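Local coordinates for general secretion pathway protein H (Vibrio cholerae, PDB 4DQ9), which forms part of the pseudopilus tip complex, critical for recognising and binding substrates of the type II secretion system, such as proteases and toxins, at residues A6-S9 against A10-F13. Numbering follows the deposited sequence.
Sequences AKIS and AQSF
The flat carboxamide of Gln11 turns one face toward the aliphatic chain of Lys7, one helical turn earlier, with Lys7 CE lying over the nitrogen end, 3.8 Å from Gln11 NE2. Ile8 CA, 3.9 Å from Gln11 OE1, approaches obliquely, beyond the oxygen edge and raised toward the face that Lys7 covers. Lys7 swings its CG anti to its own backbone N (chi1 -179°) and then runs fully extended, which carries CE up to the amide; exposed Lys7 suits a place where its methylenes can lie on Trp141 and against Gln11 while the ammonium can probably reach solvent. Nearer the backbone, Gln11 CG rests 3.2 Å from Lys7 O, the carbonyl that also accepts the Gln11 N bond of 2.9 Å. The helical bonds continue from Ser12 N to Ile8 O and from Phe13 N to Ser9 O, the latter nearly straight at 169°. Small Ser9 meets Leu71 and Ile130 while its OG is bonded to Glu5 O; Ser12 OG bonds to Arg16 NE. The small side chains of buried Ala6 and Ala10 touch Leu71 and Trp141, a size that suits close approach of helix to sheet, whereas the Phe13 ring reaches out among Leu42, Phe44, Phe126, Leu128 and Val143. Helix 2-27 thus packs, as in other pseudopilins, against antiparallel strands, here 71-77, 126-132 and 141-145, with Phe13 extending the core to strand 41-48 of the other sheet.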
loop_
_atom_site.group_PDB
_atom_site.type_symbol
_atom_site.label_atom_id
_atom_site.label_comp_id
_atom_site.label_asym_id
_atom_site.label_seq_id
_atom_site.Cartn_x
_atom_site.Cartn_y
_atom_site.Cartn_z
ATOM N N ALA A 6 -14.568 -0.321 -26.315
ATOM C CA ALA A 6 -13.394 -0.927 -25.673
ATOM C C ALA A 6 -12.138 -0.103 -25.962
ATOM O O ALA A 6 -11.296 0.146 -25.093
ATOM C CB ALA A 6 -13.209 -2.370 -26.187
ATOM N N LYS A 7 -11.955 0.324 -27.200
ATOM C CA LYS A 7 -10.844 1.172 -27.585
ATOM C C LYS A 7 -10.805 2.480 -26.742
ATOM O O LYS A 7 -9.819 2.890 -26.231
ATOM C CB LYS A 7 -10.916 1.547 -29.038
ATOM C CG LYS A 7 -9.754 2.418 -29.490
ATOM C CD LYS A 7 -9.698 2.542 -31.005
ATOM C CE LYS A 7 -8.636 3.583 -31.365
ATOM N NZ LYS A 7 -8.586 3.758 -32.832
ATOM N N ILE A 8 -11.936 3.139 -26.694
ATOM C CA ILE A 8 -12.083 4.430 -26.022
ATOM C C ILE A 8 -11.749 4.215 -24.554
ATOM O O ILE A 8 -11.075 5.125 -23.920
ATOM C CB ILE A 8 -13.530 4.940 -26.182
ATOM C CG1 ILE A 8 -13.736 5.414 -27.603
ATOM C CG2 ILE A 8 -13.824 6.050 -25.152
ATOM C CD1 ILE A 8 -15.173 5.867 -27.889
ATOM N N SER A 9 -12.237 3.098 -23.986
ATOM C CA SER A 9 -11.974 2.799 -22.547
ATOM C C SER A 9 -10.505 2.490 -22.324
ATOM O O SER A 9 -9.943 2.969 -21.272
ATOM C CB SER A 9 -12.804 1.655 -22.034
ATOM O OG SER A 9 -14.130 2.005 -21.972
ATOM N N ALA A 10 -9.832 1.917 -23.290
ATOM C CA ALA A 10 -8.404 1.599 -23.108
ATOM C C ALA A 10 -7.603 2.901 -23.236
ATOM O O ALA A 10 -6.681 3.192 -22.435
ATOM C CB ALA A 10 -7.941 0.529 -24.146
ATOM N N GLN A 11 -8.024 3.790 -24.132
ATOM C CA GLN A 11 -7.337 5.115 -24.286
ATOM C C GLN A 11 -7.507 5.904 -23.005
ATOM O O GLN A 11 -6.554 6.555 -22.513
ATOM C CB GLN A 11 -8.024 5.813 -25.426
ATOM C CG GLN A 11 -7.760 5.288 -26.787
ATOM C CD GLN A 11 -8.414 6.261 -27.904
ATOM O OE1 GLN A 11 -9.503 6.819 -27.729
ATOM N NE2 GLN A 11 -7.767 6.409 -29.032
ATOM N N SER A 12 -8.708 5.821 -22.419
ATOM C CA SER A 12 -9.004 6.589 -21.177
ATOM C C SER A 12 -8.065 6.068 -20.099
ATOM O O SER A 12 -7.431 6.913 -19.371
ATOM C CB SER A 12 -10.440 6.450 -20.734
ATOM O OG SER A 12 -10.662 6.728 -19.344
ATOM N N PHE A 13 -7.991 4.747 -19.913
ATOM C CA PHE A 13 -7.052 4.240 -18.892
ATOM C C PHE A 13 -5.594 4.653 -19.134
ATOM O O PHE A 13 -4.873 5.031 -18.192
ATOM C CB PHE A 13 -7.251 2.761 -18.633
ATOM C CG PHE A 13 -6.252 2.202 -17.656
ATOM C CD1 PHE A 13 -6.404 2.537 -16.338
ATOM C CD2 PHE A 13 -5.216 1.414 -18.016
ATOM C CE1 PHE A 13 -5.448 2.103 -15.383
ATOM C CE2 PHE A 13 -4.334 0.875 -17.056
ATOM C CZ PHE A 13 -4.459 1.246 -15.763
#